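Local coordinates for pyruvate kinase (PDB 4DRS), which probably catalyses the last step of glycolysis, transferring the phosphoryl group of phosphoenolpyruvate to ADP to give pyruvate and ATP, at residues A[116-122]-A[140-145]; A[127-131]-A[188-194]; A[153-159]-A[203-209]. All coordinates share one frame; numbering follows the deposited sequence.

Contact 1 (A[116-122]-A[140-145]); sequences RTGMLEG and YSMLGN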
loop_
_atom_site.group_PDB
_atom_site.type_symbol
_atom_site.label_atom_id
_atom_site.label_comp_id
_atom_site.label_asym_id
_atom_site.label_seq_id
_atom_site.Cartn_x
_atom_site.Cartn_y
_atom_site.Cartn_z
ATOM N N ARG A 116 8.153 -43.906 29.917
ATOM C CA ARG A 116 7.338 -44.975 29.349
ATOM C C ARG A 116 7.042 -46.078 30.361
ATOM O O ARG A 116 7.771 -46.245 31.346
ATOM C CB ARG A 116 7.985 -45.547 28.078
ATOM C CG ARG A 116 7.930 -44.602 26.884
ATOM C CD ARG A 116 8.032 -45.345 25.559
ATOM N NE ARG A 116 8.001 -44.438 24.408
ATOM C CZ ARG A 116 6.894 -43.974 23.830
ATOM N NH1 ARG A 116 5.695 -44.318 24.283
ATOM N NH2 ARG A 116 6.986 -43.157 22.790
ATOM N N THR A 117 5.957 -46.810 30.121
ATOM C CA THR A 117 5.600 -47.965 30.945
ATOM C C THR A 117 6.376 -49.203 30.487
ATOM O O THR A 117 6.985 -49.197 29.417
ATOM C CB THR A 117 4.080 -48.245 30.926
ATOM O OG1 THR A 117 3.622 -48.347 29.573
ATOM C CG2 THR A 117 3.320 -47.132 31.625
ATOM N N GLY A 118 6.358 -50.251 31.308
ATOM C CA GLY A 118 7.085 -51.482 31.006
ATOM C C GLY A 118 6.283 -52.484 30.199
ATOM O O GLY A 118 5.233 -52.152 29.641
ATOM N N MET A 119 6.789 -53.713 30.138
ATOM C CA MET A 119 6.121 -54.802 29.429
ATOM C C MET A 119 4.994 -55.382 30.279
ATOM O O MET A 119 5.103 -55.444 31.506
ATOM C CB MET A 119 7.126 -55.899 29.057
ATOM C CG MET A 119 8.266 -55.433 28.161
ATOM S SD MET A 119 7.746 -55.006 26.485
ATOM C CE MET A 119 7.629 -56.632 25.739
ATOM N N LEU A 120 3.917 -55.805 29.619
ATOM C CA LEU A 120 2.735 -56.320 30.313
ATOM C C LEU A 120 2.768 -57.840 30.524
ATOM O O LEU A 120 3.783 -58.491 30.258
ATOM C CB LEU A 120 1.446 -55.882 29.599
ATOM C CG LEU A 120 1.074 -54.391 29.638
ATOM C CD1 LEU A 120 -0.123 -54.106 28.744
ATOM C CD2 LEU A 120 0.804 -53.902 31.055
ATOM N N GLU A 121 1.650 -58.385 31.011
ATOM C CA GLU A 121 1.521 -59.803 31.364
ATOM C C GLU A 121 1.912 -60.734 30.213
ATOM O O GLU A 121 1.113 -60.991 29.305
ATOM C CB GLU A 121 0.090 -60.100 31.837
ATOM C CG GLU A 121 -0.118 -61.491 32.421
ATOM C CD GLU A 121 0.470 -61.642 33.812
ATOM O OE1 GLU A 121 -0.068 -61.028 34.756
ATOM O OE2 GLU A 121 1.461 -62.385 33.963
ATOM N N GLY A 122 3.148 -61.228 30.260
ATOM C CA GLY A 122 3.694 -62.085 29.206
ATOM C C GLY A 122 3.955 -61.314 27.926
ATOM O O GLY A 122 5.080 -61.288 27.421
ATOM N N TYR A 140 12.196 -51.422 36.119
ATOM C CA TYR A 140 11.786 -51.413 34.713
ATOM C C TYR A 140 11.738 -52.811 34.083
ATOM O O TYR A 140 10.776 -53.146 33.387
ATOM C CB TYR A 140 12.644 -50.444 33.885
ATOM C CG TYR A 140 12.052 -50.073 32.533
ATOM C CD1 TYR A 140 10.681 -49.843 32.382
ATOM C CD2 TYR A 140 12.869 -49.930 31.410
ATOM C CE1 TYR A 140 10.142 -49.500 31.151
ATOM C CE2 TYR A 140 12.339 -49.585 30.175
ATOM C CZ TYR A 140 10.977 -49.372 30.052
ATOM O OH TYR A 140 10.450 -49.031 28.828
ATOM N N SER A 141 12.759 -53.624 34.348
ATOM C CA SER A 141 12.819 -54.990 33.820
ATOM C C SER A 141 11.930 -55.944 34.620
ATOM O O SER A 141 12.411 -56.878 35.266
ATOM C CB SER A 141 14.265 -55.496 33.783
ATOM O OG SER A 141 15.061 -54.703 32.919
ATOM N N MET A 142 10.625 -55.688 34.569
ATOM C CA MET A 142 9.631 -56.501 35.258
ATOM C C MET A 142 8.336 -56.518 34.457
ATOM O O MET A 142 7.860 -55.471 34.008
ATOM C CB MET A 142 9.362 -55.958 36.666
ATOM C CG MET A 142 8.487 -56.860 37.527
ATOM S SD MET A 142 7.380 -55.960 38.633
ATOM C CE MET A 142 6.184 -55.294 37.475
ATOM N N LEU A 143 7.776 -57.713 34.284
ATOM C CA LEU A 143 6.499 -57.880 33.599
ATOM C C LEU A 143 5.356 -57.424 34.503
ATOM O O LEU A 143 5.203 -57.918 35.622
ATOM C CB LEU A 143 6.298 -59.338 33.164
ATOM C CG LEU A 143 7.304 -59.966 32.190
ATOM C CD1 LEU A 143 7.041 -61.459 32.046
ATOM C CD2 LEU A 143 7.282 -59.285 30.826
ATOM N N GLY A 144 4.564 -56.479 34.008
ATOM C CA GLY A 144 3.500 -55.865 34.795
ATOM C C GLY A 144 2.109 -56.376 34.480
ATOM O O GLY A 144 1.731 -56.496 33.315
ATOM N N ASN A 145 1.346 -56.671 35.529
ATOM C CA ASN A 145 -0.031 -57.141 35.383
ATOM C C ASN A 145 -1.059 -56.006 35.472
ATOM O O ASN A 145 -0.745 -54.846 35.190
ATOM C CB ASN A 145 -0.341 -58.260 36.394
ATOM C CG ASN A 145 0.069 -57.908 37.815
ATOM O OD1 ASN A 145 -0.208 -56.814 38.307
ATOM N ND2 ASN A 145 0.721 -58.849 38.487
#
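Tyr140 lies against the backbone of Thr117 and Gly118, and its path from CB outward illustrates how an aromatic side chain can close the gap between two loops that have little sheet pairing. CG stands opposite the backbone N (chi1 -163°), which turns the ring from a CB that does not itself face the partner towards the 116-122 loop. CD1 approaches Gly118 CA; one atom further, CE1 comes to 3.6 Å from the same CA. CZ and OH then run past the carbonyl of Thr117, which sits at the ring edge near its plane, with Thr117 O 3.5 Å from Tyr140 OH.

At the other end the backbones themselves meet. Gly144 N donates to Met119 O at 2.8 Å, nearly straight (171° at the hydrogen) and in the carbonyl plane. Leu143 CA adds a longer C-H contact to that oxygen, and Leu120 CA makes a similar one, 3.2 Å, to Gly144 O. Apolar packing is slight: Met119 CB touches Leu143 CD2 at 3.8 Å. Beyond it, Glu121 OE1 lies 3.2 Å from Asn145 CB, while the amide oxygen of Asn145 is turned to the backbone N-H groups of Glu147 and Cys148.

Arg116, which binds ADP in another structure of the enzyme (no ADP is bound here), stands at the start of the 116-122 segment; its guanidinium is directed away from this contact, in a salt bridge with Glu114 and a hydrogen bond to the carbonyl of Arg198. The pair of loops is bordered by two strands: Leu120 and Glu121 rest on Ile126 of strand 126-127, whereas Thr117 packs on Ile149 and Met142 on Cys148 of strand 148-150.

Contact 2 (A[127-131]-A[188-194]); sequences ELKAG and KVLNSVT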
loop_
_atom_site.group_PDB
_atom_site.type_symbol
_atom_site.label_atom_id
_atom_site.label_comp_id
_atom_site.label_asym_id
_atom_site.label_seq_id
_atom_site.Cartn_x
_atom_site.Cartn_y
_atom_site.Cartn_z
ATOM N N GLU A 127 -6.537 -53.937 30.504
ATOM C CA GLU A 127 -7.487 -52.856 30.780
ATOM C C GLU A 127 -7.635 -52.623 32.281
ATOM O O GLU A 127 -7.382 -53.525 33.084
ATOM C CB GLU A 127 -8.862 -53.187 30.194
ATOM C CG GLU A 127 -8.858 -53.586 28.728
ATOM C CD GLU A 127 -10.254 -53.826 28.185
ATOM O OE1 GLU A 127 -10.969 -54.702 28.725
ATOM O OE2 GLU A 127 -10.637 -53.142 27.213
ATOM N N LEU A 128 -8.062 -51.416 32.653
ATOM C CA LEU A 128 -8.269 -51.068 34.060
ATOM C C LEU A 128 -9.636 -50.433 34.321
ATOM O O LEU A 128 -10.236 -49.830 33.427
ATOM C CB LEU A 128 -7.146 -50.150 34.569
ATOM C CG LEU A 128 -5.693 -50.647 34.544
ATOM C CD1 LEU A 128 -4.789 -49.635 35.220
ATOM C CD2 LEU A 128 -5.527 -52.003 35.214
ATOM N N LYS A 129 -10.114 -50.585 35.555
ATOM C CA LYS A 129 -11.405 -50.048 35.982
ATOM C C LYS A 129 -11.222 -49.046 37.124
ATOM O O LYS A 129 -10.424 -49.273 38.036
ATOM C CB LYS A 129 -12.339 -51.188 36.407
ATOM C CG LYS A 129 -13.794 -50.786 36.601
ATOM C CD LYS A 129 -14.626 -51.948 37.117
ATOM C CE LYS A 129 -16.066 -51.526 37.365
ATOM N NZ LYS A 129 -16.884 -52.645 37.908
ATOM N N ALA A 130 -11.966 -47.942 37.062
ATOM C CA ALA A 130 -11.924 -46.895 38.084
ATOM C C ALA A 130 -12.225 -47.435 39.480
ATOM O O ALA A 130 -13.115 -48.272 39.649
ATOM C CB ALA A 130 -12.890 -45.775 37.730
ATOM N N GLY A 131 -11.475 -46.958 40.470
ATOM C CA GLY A 131 -11.656 -47.387 41.856
ATOM C C GLY A 131 -10.556 -48.295 42.377
ATOM O O GLY A 131 -10.193 -48.224 43.554
ATOM N N LYS A 188 -4.671 -44.395 42.453
ATOM C CA LYS A 188 -6.077 -44.772 42.388
ATOM C C LYS A 188 -6.613 -44.455 40.996
ATOM O O LYS A 188 -6.679 -43.287 40.599
ATOM C CB LYS A 188 -6.882 -44.030 43.458
ATOM C CG LYS A 188 -8.308 -44.535 43.638
ATOM C CD LYS A 188 -9.087 -43.689 44.637
ATOM C CE LYS A 188 -9.480 -42.339 44.051
ATOM N NZ LYS A 188 -10.224 -41.508 45.038
ATOM N N VAL A 189 -6.977 -45.507 40.262
ATOM C CA VAL A 189 -7.518 -45.375 38.906
ATOM C C VAL A 189 -8.800 -44.543 38.935
ATOM O O VAL A 189 -9.776 -44.910 39.592
ATOM C CB VAL A 189 -7.769 -46.754 38.251
ATOM C CG1 VAL A 189 -8.403 -46.596 36.876
ATOM C CG2 VAL A 189 -6.468 -47.537 38.142
ATOM N N LEU A 190 -8.775 -43.414 38.231
ATOM C CA LEU A 190 -9.882 -42.458 38.252
ATOM C C LEU A 190 -10.920 -42.734 37.167
ATOM O O LEU A 190 -12.119 -42.578 37.400
ATOM C CB LEU A 190 -9.363 -41.018 38.139
ATOM C CG LEU A 190 -8.342 -40.526 39.174
ATOM C CD1 LEU A 190 -7.656 -39.253 38.701
ATOM C CD2 LEU A 190 -8.968 -40.327 40.548
ATOM N N ASN A 191 -10.454 -43.129 35.982
ATOM C CA ASN A 191 -11.341 -43.407 34.850
ATOM C C ASN A 191 -10.979 -44.701 34.119
ATOM O O ASN A 191 -9.813 -44.928 33.781
ATOM C CB ASN A 191 -11.373 -42.222 33.879
ATOM C CG ASN A 191 -11.943 -40.960 34.510
ATOM O OD1 ASN A 191 -11.313 -40.336 35.367
ATOM N ND2 ASN A 191 -13.138 -40.574 34.078
ATOM N N SER A 192 -11.992 -45.535 33.879
ATOM C CA SER A 192 -11.814 -46.866 33.289
ATOM C C SER A 192 -11.524 -46.811 31.787
ATOM O O SER A 192 -12.405 -46.469 30.993
ATOM C CB SER A 192 -13.056 -47.728 33.541
ATOM O OG SER A 192 -13.510 -47.604 34.876
ATOM N N VAL A 193 -10.290 -47.155 31.410
ATOM C CA VAL A 193 -9.849 -47.143 30.003
ATOM C C VAL A 193 -8.911 -48.331 29.712
ATOM O O VAL A 193 -8.490 -49.041 30.629
ATOM C CB VAL A 193 -9.169 -45.796 29.618
ATOM C CG1 VAL A 193 -8.797 -45.759 28.142
ATOM C CG2 VAL A 193 -10.073 -44.610 29.929
ATOM N N THR A 194 -8.603 -48.538 28.430
ATOM C CA THR A 194 -7.720 -49.617 27.977
ATOM C C THR A 194 -6.387 -49.093 27.415
ATOM O O THR A 194 -6.368 -48.145 26.625
ATOM C CB THR A 194 -8.426 -50.520 26.936
ATOM O OG1 THR A 194 -7.478 -51.419 26.346
ATOM C CG2 THR A 194 -9.099 -49.695 25.834
#
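Glu127 and Thr194 form an antiparallel, non-hydrogen-bonded pair on the surface of the small beta-rich B domain that pyruvate kinases insert into their (beta/alpha)8 barrel. Their side chains emerge on the same face and run side by side in the same direction. Glu127 CG lies 3.5 Å from Thr194 OG1, and the carboxylate oxygen OE2 reaches 3.4 Å from Thr194 CB, so the acid lies along the threonine rather than ending on it.

Leu128 and Val189 show the contrasting geometry: these two side chains cross at about a right angle, Leu128 CD1 meeting Val189 CG2 at 4.0 Å. The two branches of Val189 divide the work. CG1, opposite the backbone N (chi1 177°), rests against the backbone at Lys129 O, leaving CG2 for the leucine. Both residues also pack on Leu134 of strand 133-137 and Leu173 of strand 173-180, which makes this pair the buried part of an otherwise exposed contact.

Ser192 sets OG, anti to its own carbonyl carbon, beside the main chain of Lys129 and Ala130. Ala130 N donates to Ser192 OG at 2.7 Å, almost straight, so a side-chain oxygen takes the amide hydrogen that a strand carbonyl would accept in a regular sheet. The same oxygen also touches the Ala130 methyl, which in addition lies 3.3 Å (Ala130 CB) from Leu190 O.

Ordinary backbone bonds flank this substitute on either side along the 127-131 segment. Leu128 N donates to Val193 O at 3.1 Å, and Gly131, whose phi is positive, donates its N-H to Val189 O at 2.8 Å, the nitrogen lying 19° out of the carbonyl plane.

Contact 3 (A[153-159]-A[203-209]); sequences YSLLPKS and LPGCKVH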
loop_
_atom_site.group_PDB
_atom_site.type_symbol
_atom_site.label_atom_id
_atom_site.label_comp_id
_atom_site.label_asym_id
_atom_site.label_seq_id
_atom_site.Cartn_x
_atom_site.Cartn_y
_atom_site.Cartn_z
ATOM N N TYR A 153 11.111 -44.320 34.628
ATOM C CA TYR A 153 11.607 -43.170 35.381
ATOM C C TYR A 153 11.863 -43.553 36.845
ATOM O O TYR A 153 10.933 -43.638 37.649
ATOM C CB TYR A 153 10.598 -42.018 35.241
ATOM C CG TYR A 153 10.974 -40.698 35.882
ATOM C CD1 TYR A 153 12.239 -40.137 35.708
ATOM C CD2 TYR A 153 10.036 -39.986 36.631
ATOM C CE1 TYR A 153 12.567 -38.921 36.293
ATOM C CE2 TYR A 153 10.352 -38.773 37.216
ATOM C CZ TYR A 153 11.616 -38.245 37.047
ATOM O OH TYR A 153 11.923 -37.038 37.628
ATOM N N SER A 154 13.130 -43.790 37.181
ATOM C CA SER A 154 13.501 -44.274 38.518
ATOM C C SER A 154 13.355 -43.212 39.614
ATOM O O SER A 154 13.288 -43.540 40.801
ATOM C CB SER A 154 14.919 -44.853 38.520
ATOM O OG SER A 154 15.897 -43.833 38.435
ATOM N N LEU A 155 13.310 -41.945 39.204
ATOM C CA LEU A 155 13.095 -40.830 40.124
ATOM C C LEU A 155 11.610 -40.474 40.295
ATOM O O LEU A 155 11.279 -39.401 40.812
ATOM C CB LEU A 155 13.893 -39.599 39.674
ATOM C CG LEU A 155 15.376 -39.496 40.045
ATOM C CD1 LEU A 155 16.055 -38.412 39.221
ATOM C CD2 LEU A 155 15.567 -39.232 41.532
ATOM N N LEU A 156 10.725 -41.379 39.874
ATOM C CA LEU A 156 9.276 -41.180 40.006
ATOM C C LEU A 156 8.802 -40.916 41.445
ATOM O O LEU A 156 8.035 -39.973 41.663
ATOM C CB LEU A 156 8.486 -42.341 39.381
ATOM C CG LEU A 156 6.955 -42.287 39.459
ATOM C CD1 LEU A 156 6.394 -41.104 38.682
ATOM C CD2 LEU A 156 6.345 -43.588 38.963
ATOM N N PRO A 157 9.251 -41.738 42.425
ATOM C CA PRO A 157 8.790 -41.521 43.807
ATOM C C PRO A 157 9.140 -40.137 44.364
ATOM O O PRO A 157 8.366 -39.570 45.137
ATOM C CB PRO A 157 9.522 -42.615 44.603
ATOM C CG PRO A 157 10.673 -43.023 43.742
ATOM C CD PRO A 157 10.164 -42.895 42.339
ATOM N N LYS A 158 10.287 -39.599 43.951
ATOM C CA LYS A 158 10.771 -38.307 44.430
ATOM C C LYS A 158 10.295 -37.134 43.564
ATOM O O LYS A 158 10.794 -36.017 43.698
ATOM C CB LYS A 158 12.305 -38.317 44.516
ATOM C CG LYS A 158 12.873 -39.433 45.385
ATOM C CD LYS A 158 14.395 -39.470 45.372
ATOM C CE LYS A 158 14.994 -38.447 46.325
ATOM N NZ LYS A 158 16.443 -38.688 46.571
ATOM N N SER A 159 9.325 -37.390 42.687
ATOM C CA SER A 159 8.831 -36.375 41.751
ATOM C C SER A 159 7.343 -36.067 41.919
ATOM O O SER A 159 6.851 -35.058 41.407
ATOM C CB SER A 159 9.116 -36.796 40.309
ATOM O OG SER A 159 10.510 -36.929 40.094
ATOM N N LEU A 203 3.364 -36.288 34.082
ATOM C CA LEU A 203 3.242 -35.812 35.456
ATOM C C LEU A 203 2.918 -34.312 35.483
ATOM O O LEU A 203 3.823 -33.482 35.624
ATOM C CB LEU A 203 4.521 -36.109 36.253
ATOM C CG LEU A 203 5.095 -37.531 36.247
ATOM C CD1 LEU A 203 6.431 -37.557 36.970
ATOM C CD2 LEU A 203 4.133 -38.539 36.859
ATOM N N PRO A 204 1.619 -33.962 35.342
ATOM C CA PRO A 204 1.166 -32.566 35.330
ATOM C C PRO A 204 1.554 -31.811 36.599
ATOM O O PRO A 204 1.367 -32.320 37.707
ATOM C CB PRO A 204 -0.359 -32.690 35.235
ATOM C CG PRO A 204 -0.595 -34.020 34.613
ATOM C CD PRO A 204 0.491 -34.897 35.161
ATOM N N GLY A 205 2.101 -30.610 36.423
ATOM C CA GLY A 205 2.529 -29.771 37.540
ATOM C C GLY A 205 3.752 -30.276 38.294
ATOM O O GLY A 205 4.105 -29.733 39.343
ATOM N N CYS A 206 4.397 -31.312 37.761
ATOM C CA CYS A 206 5.580 -31.892 38.387
ATOM C C CYS A 206 6.808 -31.728 37.496
ATOM O O CYS A 206 6.725 -31.867 36.273
ATOM C CB CYS A 206 5.354 -33.372 38.714
ATOM S SG CYS A 206 3.978 -33.713 39.842
ATOM N N LYS A 207 7.941 -31.419 38.120
ATOM C CA LYS A 207 9.212 -31.314 37.412
ATOM C C LYS A 207 9.773 -32.712 37.165
ATOM O O LYS A 207 9.952 -33.496 38.101
ATOM C CB LYS A 207 10.206 -30.446 38.205
ATOM C CG LYS A 207 11.596 -30.287 37.587
ATOM C CD LYS A 207 11.574 -29.519 36.266
ATOM C CE LYS A 207 12.975 -29.129 35.807
ATOM N NZ LYS A 207 13.813 -30.298 35.402
ATOM N N VAL A 208 10.027 -33.018 35.896
ATOM C CA VAL A 208 10.630 -34.286 35.503
ATOM C C VAL A 208 12.148 -34.124 35.495
ATOM O O VAL A 208 12.690 -33.304 34.747
ATOM C CB VAL A 208 10.127 -34.751 34.117
ATOM C CG1 VAL A 208 10.818 -36.041 33.690
ATOM C CG2 VAL A 208 8.615 -34.936 34.133
ATOM N N HIS A 209 12.831 -34.902 36.330
ATOM C CA HIS A 209 14.281 -34.783 36.470
ATOM C C HIS A 209 15.029 -35.646 35.481
ATOM O O HIS A 209 15.773 -36.558 35.853
ATOM C CB HIS A 209 14.712 -35.047 37.914
ATOM C CG HIS A 209 14.073 -34.114 38.917
ATOM N ND1 HIS A 209 14.499 -32.850 39.108
ATOM C CD2 HIS A 209 12.999 -34.303 39.790
ATOM C CE1 HIS A 209 13.741 -32.258 40.053
ATOM N NE2 HIS A 209 12.823 -33.150 40.468
#
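The type I beta turn that Tyr153 opens is joined, through that residue's hydroxyl, to His209 on the chain leaving the B domain for the main barrel. Tyr153 CG lies anti to the backbone N (chi1 -176°), which carries the ring across to the 203-209 segment. His209 N donates to Tyr153 OH at 2.7 Å; Tyr153 OH donates in turn to Ser159 OG at 2.8 Å, and Ser159 OG to Leu155 O at 2.7 Å. Each hydroxyl thus both accepts and donates, a chain of bonds in which the links should strengthen one another. In the last, the serine oxygen stands 40° out of the Leu155 carbonyl plane, not on a lone pair.

The tyrosine ring is held between two surfaces. Backbone atoms of the turn, Leu155 C and Leu156 N, cover one face near its rim, and Val208 CG1 lies over the opposite face, 4.1 Å above the plane. Leu203 CD1 touches CE2 of the ring and Leu156 CD1. The His209 imidazole presents its edge to the serine, CD2 being 3.6 Å from Ser159 OG, while Leu155 CD1 meets His209 CB at 3.9 Å. At the far end Cys206, which completes a type II turn begun by Leu203, sets its CB 3.5 Å from Ser159 O.

Around this junction Leu203 packs on Val166 of strand 165-168 and Pro204 on Thr165 and Leu167. The 203-209 segment leads from strand 201-202 towards helix 215-226.

In the fold
All three contacts tie loops of the inserted B domain. Contact 2 is the most superficial, a surface contact of backbone bonds and one serine hydroxyl, with apolar packing confined to a single pair. Contacts 1 and 3 are partly buried: contact 1 sets side chains, notably Tyr140 and Leu143, against the other loop's backbone and has one backbone hydrogen bond, whereas contact 3 centres on a buried tyrosine in a chain of hydroxyl hydrogen bonds. Contact 2 interleaves along the chain with both others, which follow in series, separated by strand 148-150. Strand 126-127 follows 116-122 and its last residue opens 127-131; strand 133-137 then leads towards 140-145. Centres are 18 to 21 Å apart, and none touches another.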